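Local coordinates for protein orotidine 5'-phosphate decarboxylase (Pyrococcus horikoshii, PDB 2CZE) that probably catalyses the decarboxylation of orotidine 5'-monophosphate to uridine 5'-monophosphate, the last step of de novo UMP synthesis, at residues A[28-33]-A[52-57]; A[2-7]-A[16-21]; A[101-106]-A[135-140]; A[6-11]-A[32-37]. One frame throughout, in Å; residues are numbered along the deposited sequence.

Contact 1. Residues A[28-33]-A[52-57]; sequences IKVNWP and VEIIAD. With U5P (uridine-5'-monophosphate), chain C.
D57, I28 and V30 lose the most surface where strands 27-31 and 53-60 run parallel as neighbours in the barrel. The carboxylate of D57 is met by the amine of K29, whose NZ gives a hydrogen bond and salt bridge to OD2 (2.6 Å) on the anti lone pair of that oxygen. K29 leaves its strand with CG anti to the backbone N (chi1 -174°) and then bends at chi3 and chi4, which carries NZ across to D57 while also letting it donate to O3' of the bound UMP at 2.8 Å. N31 lies beside D57, pointing the same way; its ND2 is hydrogen-bonded to D62 of the second subunit and gives a weak bond to the same O3', and its OD1 accepts W32 N. I28 is held through its backbone, N to E53 O and O to I55 N (2.8 Å), and its CG1 meets V52 CG2 at 3.6 Å while I54 CD1 packs beside its CB. V30 repeats the pattern: N to I55 O, O to D57 N, with CG1 against I54 CG2 at 3.8 Å, on the face turned to helix 42-50. Since OD1 of D57 pairs with K59, the proton donor, the two lysines flank one buried carboxylate, a charged network that probably helps fix K59 beside the pyrimidine ring of the nucleotide.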
# COMPACT_ATOMS: atom_id res chain seq x y z
N ILE A 28 -15.50 -10.57 -5.41
CA ILE A 28 -14.97 -9.47 -6.20
C ILE A 28 -13.82 -8.86 -5.41
O ILE A 28 -13.92 -8.69 -4.18
CB ILE A 28 -16.04 -8.39 -6.42
CG1 ILE A 28 -17.15 -8.96 -7.31
CG2 ILE A 28 -15.40 -7.11 -7.00
CD1 ILE A 28 -18.35 -8.03 -7.48
N LYS A 29 -12.73 -8.52 -6.09
CA LYS A 29 -11.59 -7.91 -5.43
C LYS A 29 -11.42 -6.49 -5.95
O LYS A 29 -11.33 -6.28 -7.16
CB LYS A 29 -10.30 -8.70 -5.70
CG LYS A 29 -9.08 -8.21 -4.92
CD LYS A 29 -7.83 -9.07 -5.15
CE LYS A 29 -7.16 -8.75 -6.50
NZ LYS A 29 -6.56 -7.37 -6.55
N VAL A 30 -11.44 -5.51 -5.05
CA VAL A 30 -11.24 -4.12 -5.46
C VAL A 30 -9.85 -3.69 -5.01
O VAL A 30 -9.36 -4.16 -3.98
CB VAL A 30 -12.33 -3.17 -4.86
CG1 VAL A 30 -13.73 -3.78 -5.06
CG2 VAL A 30 -12.06 -2.88 -3.41
N ASN A 31 -9.21 -2.81 -5.77
CA ASN A 31 -7.86 -2.36 -5.45
C ASN A 31 -7.91 -0.83 -5.49
O ASN A 31 -8.98 -0.25 -5.72
CB ASN A 31 -6.88 -2.93 -6.50
CG ASN A 31 -5.44 -3.02 -6.01
OD1 ASN A 31 -4.94 -2.13 -5.30
ND2 ASN A 31 -4.75 -4.09 -6.41
N TRP A 32 -6.78 -0.17 -5.28
CA TRP A 32 -6.77 1.29 -5.25
C TRP A 32 -7.27 1.98 -6.53
O TRP A 32 -7.87 3.05 -6.46
CB TRP A 32 -5.37 1.81 -4.88
CG TRP A 32 -4.96 1.46 -3.48
CD1 TRP A 32 -3.89 0.71 -3.09
CD2 TRP A 32 -5.62 1.89 -2.27
NE1 TRP A 32 -3.83 0.65 -1.71
CE2 TRP A 32 -4.87 1.37 -1.19
CE3 TRP A 32 -6.75 2.67 -2.00
CZ2 TRP A 32 -5.22 1.60 0.15
CZ3 TRP A 32 -7.10 2.90 -0.66
CH2 TRP A 32 -6.34 2.37 0.39
N PRO A 33 -7.02 1.38 -7.71
CA PRO A 33 -7.50 2.05 -8.93
C PRO A 33 -9.00 2.37 -8.92
O PRO A 33 -9.41 3.49 -9.20
CB PRO A 33 -7.13 1.06 -10.04
CG PRO A 33 -5.87 0.44 -9.49
CD PRO A 33 -6.26 0.17 -8.04
N VAL A 52 -22.13 -10.77 -3.73
CA VAL A 52 -20.94 -11.55 -3.39
C VAL A 52 -20.04 -10.79 -2.43
O VAL A 52 -20.16 -9.57 -2.27
CB VAL A 52 -20.14 -11.98 -4.64
CG1 VAL A 52 -21.03 -12.82 -5.55
CG2 VAL A 52 -19.62 -10.76 -5.39
N GLU A 53 -19.16 -11.51 -1.74
CA GLU A 53 -18.27 -10.86 -0.80
C GLU A 53 -17.24 -10.02 -1.54
O GLU A 53 -16.92 -10.31 -2.70
CB GLU A 53 -17.58 -11.89 0.07
CG GLU A 53 -18.49 -12.49 1.12
CD GLU A 53 -17.75 -13.39 2.06
OE1 GLU A 53 -17.16 -14.38 1.57
OE2 GLU A 53 -17.74 -13.12 3.28
N ILE A 54 -16.73 -8.99 -0.87
CA ILE A 54 -15.74 -8.10 -1.46
C ILE A 54 -14.41 -8.10 -0.72
O ILE A 54 -14.36 -7.93 0.49
CB ILE A 54 -16.22 -6.63 -1.48
CG1 ILE A 54 -17.62 -6.50 -2.09
CG2 ILE A 54 -15.19 -5.78 -2.23
CD1 ILE A 54 -17.74 -7.06 -3.50
N ILE A 55 -13.33 -8.29 -1.47
CA ILE A 55 -11.98 -8.26 -0.91
C ILE A 55 -11.37 -6.91 -1.30
O ILE A 55 -11.38 -6.54 -2.49
CB ILE A 55 -11.08 -9.35 -1.53
CG1 ILE A 55 -11.60 -10.75 -1.19
CG2 ILE A 55 -9.63 -9.16 -1.03
CD1 ILE A 55 -10.92 -11.87 -2.02
N ALA A 56 -10.86 -6.16 -0.33
CA ALA A 56 -10.21 -4.88 -0.61
C ALA A 56 -8.73 -5.20 -0.63
O ALA A 56 -8.12 -5.43 0.43
CB ALA A 56 -10.51 -3.86 0.49
N ASP A 57 -8.15 -5.22 -1.83
CA ASP A 57 -6.72 -5.53 -2.00
C ASP A 57 -5.97 -4.22 -1.84
O ASP A 57 -5.64 -3.55 -2.82
CB ASP A 57 -6.48 -6.12 -3.39
CG ASP A 57 -5.06 -6.67 -3.56
OD1 ASP A 57 -4.26 -6.59 -2.60
OD2 ASP A 57 -4.74 -7.19 -4.66
N1 U5P C . -2.12 -8.83 -7.41
C2 U5P C . -1.28 -9.51 -8.30
N3 U5P C . -0.18 -10.22 -7.80
C4 U5P C . 0.09 -10.24 -6.43
C5 U5P C . -0.74 -9.55 -5.54
C6 U5P C . -1.83 -8.85 -6.03
O2 U5P C . -1.49 -9.50 -9.52
O4 U5P C . 1.05 -10.88 -6.01
C1' U5P C . -3.35 -8.15 -7.88
C2' U5P C . -3.09 -7.14 -9.00
O2' U5P C . -2.82 -5.87 -8.42
C3' U5P C . -4.47 -7.11 -9.66
C4' U5P C . -4.87 -8.58 -9.60
O3' U5P C . -5.39 -6.31 -8.89
O4' U5P C . -4.25 -9.13 -8.43
C5' U5P C . -4.33 -9.32 -10.84
O5' U5P C . -5.00 -8.80 -11.99
P U5P C . -4.69 -9.33 -13.48
O1P U5P C . -5.17 -8.33 -14.47
O2P U5P C . -5.42 -10.76 -13.62
O3P U5P C . -3.11 -9.59 -13.59

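Contact 2. Residues A[2-7]-A[16-21]; sequences IVLALD and KIAKSV. With U5P (uridine-5'-monophosphate), chain C.
L4 reaches helix 11-21 through one methyl: its CD2 lies 3.6 Å from V21 CG2, the two side chains crossing at about a right angle, and 3.9 Å from A18 CA. With CG anti to the backbone N (chi1 174°), the L4 side chain extends from the strand to the helix. L6 uses both branches, CD1 against A18 CB and CD2 against I17 CG2, each at 4.0 Å. The small A18 lets L4 CD2 come up to the helix backbone and gives L6 CD1 a methyl to rest on. Farther out, I188 of helix 186-189 packs on both L4 and V21, and P194 and A198 of helix 194-206 adjoin V21. Past L6, the centre of an inverse gamma turn, D7 takes a hydrogen bond from O3' of the bound UMP on OD2 at 2.6 Å. Replacing D7 by an alanine would probably leave that ribose hydroxyl without this acceptor and weaken the grip on the sugar. The axes of segments 2-5 and 16-21 run nearly antiparallel (162°), 10.4 Å apart at closest approach, as in the first beta-alpha-beta unit of a TIM barrel, with the ligand at the C-terminal end of the strand.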
# COMPACT_ATOMS: atom_id res chain seq x y z
N ILE A 2 -13.50 -18.42 -8.67
CA ILE A 2 -13.03 -17.20 -9.31
C ILE A 2 -13.28 -15.92 -8.52
O ILE A 2 -14.37 -15.68 -8.01
CB ILE A 2 -13.65 -17.02 -10.72
CG1 ILE A 2 -13.30 -18.23 -11.60
CG2 ILE A 2 -13.15 -15.71 -11.36
CD1 ILE A 2 -13.94 -18.22 -12.98
N VAL A 3 -12.24 -15.10 -8.43
CA VAL A 3 -12.33 -13.82 -7.75
C VAL A 3 -12.04 -12.80 -8.83
O VAL A 3 -10.94 -12.78 -9.39
CB VAL A 3 -11.29 -13.72 -6.62
CG1 VAL A 3 -11.30 -12.33 -6.03
CG2 VAL A 3 -11.62 -14.76 -5.53
N LEU A 4 -13.03 -11.96 -9.13
CA LEU A 4 -12.90 -10.94 -10.17
C LEU A 4 -12.15 -9.72 -9.65
O LEU A 4 -12.60 -9.07 -8.71
CB LEU A 4 -14.29 -10.51 -10.64
CG LEU A 4 -14.36 -9.34 -11.63
CD1 LEU A 4 -13.67 -9.72 -12.93
CD2 LEU A 4 -15.83 -9.00 -11.89
N ALA A 5 -11.01 -9.40 -10.26
CA ALA A 5 -10.24 -8.24 -9.83
C ALA A 5 -10.66 -7.08 -10.71
O ALA A 5 -10.23 -6.97 -11.86
CB ALA A 5 -8.75 -8.50 -9.98
N LEU A 6 -11.52 -6.21 -10.17
CA LEU A 6 -12.04 -5.08 -10.95
C LEU A 6 -11.12 -3.88 -10.89
O LEU A 6 -11.36 -2.95 -10.12
CB LEU A 6 -13.43 -4.67 -10.44
CG LEU A 6 -14.60 -5.55 -10.88
CD1 LEU A 6 -15.88 -5.05 -10.27
CD2 LEU A 6 -14.68 -5.55 -12.41
N ASP A 7 -10.09 -3.88 -11.72
CA ASP A 7 -9.15 -2.78 -11.73
C ASP A 7 -9.39 -1.75 -12.82
O ASP A 7 -8.51 -1.45 -13.62
CB ASP A 7 -7.71 -3.32 -11.80
CG ASP A 7 -7.37 -4.19 -10.61
OD1 ASP A 7 -7.74 -3.80 -9.47
OD2 ASP A 7 -6.75 -5.26 -10.81
N LYS A 16 -21.18 -2.77 -14.10
CA LYS A 16 -21.68 -3.42 -15.31
C LYS A 16 -20.94 -4.75 -15.57
O LYS A 16 -21.56 -5.78 -15.83
CB LYS A 16 -21.50 -2.48 -16.50
CG LYS A 16 -21.92 -3.06 -17.83
CD LYS A 16 -21.91 -1.97 -18.91
CE LYS A 16 -22.39 -2.50 -20.25
NZ LYS A 16 -22.59 -1.39 -21.23
N ILE A 17 -19.62 -4.70 -15.51
CA ILE A 17 -18.81 -5.90 -15.73
C ILE A 17 -19.11 -6.97 -14.69
O ILE A 17 -19.29 -8.14 -15.03
CB ILE A 17 -17.31 -5.55 -15.70
CG1 ILE A 17 -16.98 -4.66 -16.90
CG2 ILE A 17 -16.47 -6.84 -15.73
CD1 ILE A 17 -15.58 -4.07 -16.85
N ALA A 18 -19.19 -6.57 -13.42
CA ALA A 18 -19.46 -7.51 -12.33
C ALA A 18 -20.81 -8.20 -12.51
O ALA A 18 -20.92 -9.41 -12.33
CB ALA A 18 -19.43 -6.77 -10.99
N LYS A 19 -21.83 -7.43 -12.85
CA LYS A 19 -23.16 -8.01 -13.05
C LYS A 19 -23.18 -9.03 -14.17
O LYS A 19 -23.85 -10.05 -14.07
CB LYS A 19 -24.19 -6.93 -13.36
CG LYS A 19 -24.59 -6.11 -12.16
CD LYS A 19 -25.47 -4.96 -12.60
CE LYS A 19 -26.15 -4.35 -11.44
NZ LYS A 19 -27.01 -5.36 -10.75
N SER A 20 -22.44 -8.75 -15.24
CA SER A 20 -22.42 -9.67 -16.37
C SER A 20 -21.70 -10.99 -16.08
O SER A 20 -21.97 -11.99 -16.74
CB SER A 20 -21.77 -8.99 -17.59
OG SER A 20 -20.38 -8.80 -17.39
N VAL A 21 -20.78 -11.01 -15.12
CA VAL A 21 -20.05 -12.25 -14.84
C VAL A 21 -20.37 -12.86 -13.47
O VAL A 21 -19.84 -13.91 -13.10
CB VAL A 21 -18.52 -12.02 -14.95
CG1 VAL A 21 -18.18 -11.43 -16.31
CG2 VAL A 21 -18.04 -11.09 -13.84
N1 U5P C . -2.12 -8.83 -7.41
C2 U5P C . -1.28 -9.51 -8.30
N3 U5P C . -0.18 -10.22 -7.80
C4 U5P C . 0.09 -10.24 -6.43
C5 U5P C . -0.74 -9.55 -5.54
C6 U5P C . -1.83 -8.85 -6.03
O2 U5P C . -1.49 -9.50 -9.52
O4 U5P C . 1.05 -10.88 -6.01
C1' U5P C . -3.35 -8.15 -7.88
C2' U5P C . -3.09 -7.14 -9.00
O2' U5P C . -2.82 -5.87 -8.42
C3' U5P C . -4.47 -7.11 -9.66
C4' U5P C . -4.87 -8.58 -9.60
O3' U5P C . -5.39 -6.31 -8.89
O4' U5P C . -4.25 -9.13 -8.43
C5' U5P C . -4.33 -9.32 -10.84
O5' U5P C . -5.00 -8.80 -11.99
P U5P C . -4.69 -9.33 -13.48
O1P U5P C . -5.17 -8.33 -14.47
O2P U5P C . -5.42 -10.76 -13.62
O3P U5P C . -3.11 -9.59 -13.59

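Contact 3. Residues A[101-106]-A[135-140]; sequences EIIMVV and GVIAPG
Backbone hydrogen bonds join M104 and V106 to G135 and I137 in a parallel pairing of strands 102-105 and 135-137. M104 N donates to G135 O at 3.0 Å, I137 N to M104 O at 2.9 Å, and V106 N to I137 O at 3.2 Å. M104 thus uses both its N-H and its carbonyl on the same neighbour. Two CA-H...O contacts supplement them: V136 CA lies 3.0 Å from M104 O, which also accepts I137 N, and I103 CA approaches G135 O.

Apolar contacts fall on both faces. On the face of I103, V105 and I137, the CG2 of I103 meets I137 CD1 at 4.0 Å, and V105 CG2 faces I137 CG1 more loosely. G135 has no side chain here, and I103 CG2 comes within 3.5 Å of its carbonyl oxygen. On the face of M104 and V136, the tighter pair is V106 with V136: CG2 of V106, anti to its own carbonyl carbon, rests 3.5 Å from V136 CB, at an oblique angle. M104 CB only brushes V136 CG1, as the rest of its chain leads away.

These faces have different surroundings. I103, V105 and I137 point into the barrel, where I83 of strand 81-84 touches all three and the bound UMP touches I137. M104, V106 and V136 point outward beneath helix 121-131, the helix that connects the two strands in this beta-alpha-beta unit, and M104 also reaches V93 of helix 90-97.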
# COMPACT_ATOMS: atom_id res chain seq x y z
N GLU A 101 -11.56 -9.53 8.95
CA GLU A 101 -10.80 -10.63 8.35
C GLU A 101 -9.75 -10.16 7.35
O GLU A 101 -10.00 -9.27 6.55
CB GLU A 101 -11.76 -11.63 7.71
CG GLU A 101 -12.72 -12.26 8.71
CD GLU A 101 -13.53 -13.39 8.10
OE1 GLU A 101 -12.93 -14.44 7.79
OE2 GLU A 101 -14.76 -13.24 7.94
N ILE A 102 -8.57 -10.77 7.42
CA ILE A 102 -7.47 -10.38 6.54
C ILE A 102 -6.89 -11.50 5.70
O ILE A 102 -7.10 -12.68 5.97
CB ILE A 102 -6.30 -9.78 7.34
CG1 ILE A 102 -5.72 -10.84 8.29
CG2 ILE A 102 -6.78 -8.56 8.13
CD1 ILE A 102 -4.40 -10.42 8.96
N ILE A 103 -6.16 -11.09 4.67
CA ILE A 103 -5.45 -12.00 3.79
C ILE A 103 -4.03 -11.47 3.80
O ILE A 103 -3.81 -10.28 3.53
CB ILE A 103 -6.03 -11.97 2.37
CG1 ILE A 103 -7.43 -12.61 2.37
CG2 ILE A 103 -5.10 -12.70 1.43
CD1 ILE A 103 -8.26 -12.35 1.08
N MET A 104 -3.06 -12.32 4.13
CA MET A 104 -1.67 -11.91 4.19
C MET A 104 -0.88 -12.26 2.94
O MET A 104 -0.99 -13.36 2.42
CB MET A 104 -0.98 -12.55 5.41
CG MET A 104 -1.56 -12.12 6.75
SD MET A 104 -0.88 -13.05 8.14
CE MET A 104 0.81 -12.44 8.16
N VAL A 105 -0.08 -11.31 2.45
CA VAL A 105 0.74 -11.58 1.28
C VAL A 105 1.91 -12.47 1.71
O VAL A 105 2.65 -12.13 2.64
CB VAL A 105 1.31 -10.28 0.69
CG1 VAL A 105 2.19 -10.62 -0.53
CG2 VAL A 105 0.18 -9.33 0.29
N VAL A 106 2.08 -13.60 1.04
CA VAL A 106 3.18 -14.50 1.34
C VAL A 106 4.20 -14.43 0.20
O VAL A 106 5.37 -14.21 0.43
CB VAL A 106 2.69 -15.95 1.57
CG1 VAL A 106 3.85 -16.92 1.54
CG2 VAL A 106 1.99 -16.03 2.96
N GLY A 135 -6.78 -16.07 4.74
CA GLY A 135 -6.02 -16.66 3.65
C GLY A 135 -4.72 -15.92 3.38
O GLY A 135 -4.38 -14.96 4.07
N VAL A 136 -3.99 -16.38 2.37
CA VAL A 136 -2.73 -15.76 1.99
C VAL A 136 -2.65 -15.67 0.48
O VAL A 136 -3.34 -16.41 -0.23
CB VAL A 136 -1.48 -16.57 2.45
CG1 VAL A 136 -1.44 -16.65 3.98
CG2 VAL A 136 -1.51 -17.97 1.84
N ILE A 137 -1.81 -14.75 0.01
CA ILE A 137 -1.57 -14.57 -1.42
C ILE A 137 -0.38 -15.44 -1.82
O ILE A 137 0.68 -15.37 -1.19
CB ILE A 137 -1.22 -13.10 -1.76
CG1 ILE A 137 -2.43 -12.20 -1.53
CG2 ILE A 137 -0.74 -12.98 -3.23
CD1 ILE A 137 -3.66 -12.62 -2.32
N ALA A 138 -0.58 -16.26 -2.85
CA ALA A 138 0.46 -17.14 -3.41
C ALA A 138 0.50 -16.83 -4.90
O ALA A 138 -0.50 -16.39 -5.46
CB ALA A 138 0.10 -18.61 -3.20
N PRO A 139 1.64 -17.08 -5.57
CA PRO A 139 1.81 -16.80 -7.01
C PRO A 139 1.18 -17.69 -8.07
O PRO A 139 1.66 -18.80 -8.33
CB PRO A 139 3.33 -16.71 -7.16
CG PRO A 139 3.82 -17.72 -6.19
CD PRO A 139 2.91 -17.50 -4.96
N GLY A 140 0.12 -17.18 -8.71
CA GLY A 140 -0.55 -17.92 -9.76
C GLY A 140 0.40 -18.13 -10.94
O GLY A 140 0.22 -19.04 -11.75

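Contact 4. Residues A[6-11]-A[32-37]; sequences LDVYEG and WPLILG. With U5P (uridine-5'-monophosphate), chain C.
Y9 and P33 cross at about a right angle, the tyrosine presenting the edge of its ring to the first turn of helix 32-38. P33 O lies at the edge of that ring, in its plane, 3.4 Å from CD1, while CE1 packs against P33 CB at 4.1 Å. The phenol end continues past the helix, where OH bonds to L69 O of the second subunit. L34 extends into the bend of the 6-11 loop, its CG anti to the backbone N (chi1 -179°): CD1 comes within 3.3 Å of V8 O, and CD2 packs on L6 CB at 4.2 Å. At G37 a side chain would run into Y9 O, so the glycine lets the loop lie close to the helix. One water bridges L6 O, D7 OD1 (2.7 Å) and L34 N; a second joins G11 N to G37 O. A leucine in place of D7 would probably leave the first water without its carboxylate partner and L34 N less firmly linked to the loop. Packing against backbone carbonyls and two bridging waters, without a direct hydrogen bond, thus make the contact, the water on OD1 tying the substrate-binding aspartate to a helix at the dimer interface.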
# COMPACT_ATOMS: atom_id res chain seq x y z
N LEU A 6 -11.52 -6.21 -10.17
CA LEU A 6 -12.04 -5.08 -10.95
C LEU A 6 -11.12 -3.88 -10.89
O LEU A 6 -11.36 -2.95 -10.12
CB LEU A 6 -13.43 -4.67 -10.44
CG LEU A 6 -14.60 -5.55 -10.88
CD1 LEU A 6 -15.88 -5.05 -10.27
CD2 LEU A 6 -14.68 -5.55 -12.41
N ASP A 7 -10.09 -3.88 -11.72
CA ASP A 7 -9.15 -2.78 -11.73
C ASP A 7 -9.39 -1.75 -12.82
O ASP A 7 -8.51 -1.45 -13.62
CB ASP A 7 -7.71 -3.32 -11.80
CG ASP A 7 -7.37 -4.19 -10.61
OD1 ASP A 7 -7.74 -3.80 -9.47
OD2 ASP A 7 -6.75 -5.26 -10.81
N VAL A 8 -10.60 -1.23 -12.87
CA VAL A 8 -10.94 -0.17 -13.81
C VAL A 8 -11.17 1.04 -12.91
O VAL A 8 -11.42 0.89 -11.72
CB VAL A 8 -12.22 -0.47 -14.61
CG1 VAL A 8 -11.95 -1.60 -15.61
CG2 VAL A 8 -13.37 -0.84 -13.68
N TYR A 9 -11.07 2.24 -13.46
CA TYR A 9 -11.28 3.43 -12.64
C TYR A 9 -12.76 3.76 -12.43
O TYR A 9 -13.15 4.25 -11.37
CB TYR A 9 -10.64 4.66 -13.29
CG TYR A 9 -9.13 4.63 -13.43
CD1 TYR A 9 -8.31 4.30 -12.34
CD2 TYR A 9 -8.52 5.03 -14.62
CE1 TYR A 9 -6.91 4.39 -12.45
CE2 TYR A 9 -7.13 5.11 -14.74
CZ TYR A 9 -6.34 4.79 -13.66
OH TYR A 9 -4.97 4.86 -13.80
N GLU A 10 -13.57 3.50 -13.45
CA GLU A 10 -14.99 3.84 -13.45
C GLU A 10 -15.93 2.90 -12.70
O GLU A 10 -16.08 1.73 -13.06
CB GLU A 10 -15.45 3.98 -14.90
CG GLU A 10 -14.57 4.94 -15.74
CD GLU A 10 -13.37 4.27 -16.39
OE1 GLU A 10 -12.66 4.95 -17.16
OE2 GLU A 10 -13.13 3.06 -16.15
N GLY A 11 -16.58 3.44 -11.69
CA GLY A 11 -17.48 2.65 -10.86
C GLY A 11 -18.65 2.00 -11.57
O GLY A 11 -18.95 0.83 -11.32
N TRP A 32 -6.78 -0.17 -5.28
CA TRP A 32 -6.77 1.29 -5.25
C TRP A 32 -7.27 1.98 -6.53
O TRP A 32 -7.87 3.05 -6.46
CB TRP A 32 -5.37 1.81 -4.88
CG TRP A 32 -4.96 1.46 -3.48
CD1 TRP A 32 -3.89 0.71 -3.09
CD2 TRP A 32 -5.62 1.89 -2.27
NE1 TRP A 32 -3.83 0.65 -1.71
CE2 TRP A 32 -4.87 1.37 -1.19
CE3 TRP A 32 -6.75 2.67 -2.00
CZ2 TRP A 32 -5.22 1.60 0.15
CZ3 TRP A 32 -7.10 2.90 -0.66
CH2 TRP A 32 -6.34 2.37 0.39
N PRO A 33 -7.02 1.38 -7.71
CA PRO A 33 -7.50 2.05 -8.93
C PRO A 33 -9.00 2.37 -8.92
O PRO A 33 -9.41 3.49 -9.20
CB PRO A 33 -7.13 1.06 -10.04
CG PRO A 33 -5.87 0.44 -9.49
CD PRO A 33 -6.26 0.17 -8.04
N LEU A 34 -9.83 1.39 -8.56
CA LEU A 34 -11.28 1.61 -8.54
C LEU A 34 -11.68 2.53 -7.37
O LEU A 34 -12.54 3.41 -7.53
CB LEU A 34 -12.01 0.27 -8.44
CG LEU A 34 -13.54 0.32 -8.42
CD1 LEU A 34 -14.06 0.98 -9.69
CD2 LEU A 34 -14.10 -1.09 -8.28
N ILE A 35 -11.05 2.35 -6.22
CA ILE A 35 -11.36 3.19 -5.06
C ILE A 35 -11.01 4.65 -5.37
O ILE A 35 -11.79 5.56 -5.07
CB ILE A 35 -10.59 2.71 -3.80
CG1 ILE A 35 -11.17 1.37 -3.33
CG2 ILE A 35 -10.68 3.74 -2.71
CD1 ILE A 35 -10.30 0.65 -2.30
N LEU A 36 -9.84 4.87 -5.97
CA LEU A 36 -9.42 6.22 -6.34
C LEU A 36 -10.38 6.82 -7.36
O LEU A 36 -10.75 7.99 -7.28
CB LEU A 36 -8.01 6.18 -6.95
CG LEU A 36 -6.85 6.00 -5.98
CD1 LEU A 36 -5.57 5.75 -6.75
CD2 LEU A 36 -6.71 7.25 -5.13
N GLY A 37 -10.77 6.01 -8.34
CA GLY A 37 -11.65 6.50 -9.38
C GLY A 37 -13.12 6.62 -9.05
O GLY A 37 -13.83 7.41 -9.68
N1 U5P C . -2.12 -8.83 -7.41
C2 U5P C . -1.28 -9.51 -8.30
N3 U5P C . -0.18 -10.22 -7.80
C4 U5P C . 0.09 -10.24 -6.43
C5 U5P C . -0.74 -9.55 -5.54
C6 U5P C . -1.83 -8.85 -6.03
O2 U5P C . -1.49 -9.50 -9.52
O4 U5P C . 1.05 -10.88 -6.01
C1' U5P C . -3.35 -8.15 -7.88
C2' U5P C . -3.09 -7.14 -9.00
O2' U5P C . -2.82 -5.87 -8.42
C3' U5P C . -4.47 -7.11 -9.66
C4' U5P C . -4.87 -8.58 -9.60
O3' U5P C . -5.39 -6.31 -8.89
O4' U5P C . -4.25 -9.13 -8.43
C5' U5P C . -4.33 -9.32 -10.84
O5' U5P C . -5.00 -8.80 -11.99
P U5P C . -4.69 -9.33 -13.48
O1P U5P C . -5.17 -8.33 -14.47
O2P U5P C . -5.42 -10.76 -13.62
O3P U5P C . -3.11 -9.59 -13.59
O HOH W 1 -9.36 -1.85 -8.47
O HOH W 2 -16.37 6.46 -10.94

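From the N terminus, strand 2-5 is packed against helix 11-21 in contact 2, which closes the shortest loop. Contact 4 starts from the same part of the chain, sharing L6 and D7, but reaches on to helix 32-38, so its longer loop takes in the rest of helix 11-21 and strand 27-31. Contact 1 opens at 28-33, overlapping the closing segment of contact 4 at W32 and P33, so the two loops cross, and carries the sheet on to strand 53-60; backbone bonds of K29 to L4 and L6 tie it to strand 2-5. Contact 3 closes a separate, later loop between neighbouring strands farther round the barrel, meeting contact 1 through I55 and I103. Contacts 1, 2 and 4 gather round the UMP ribose.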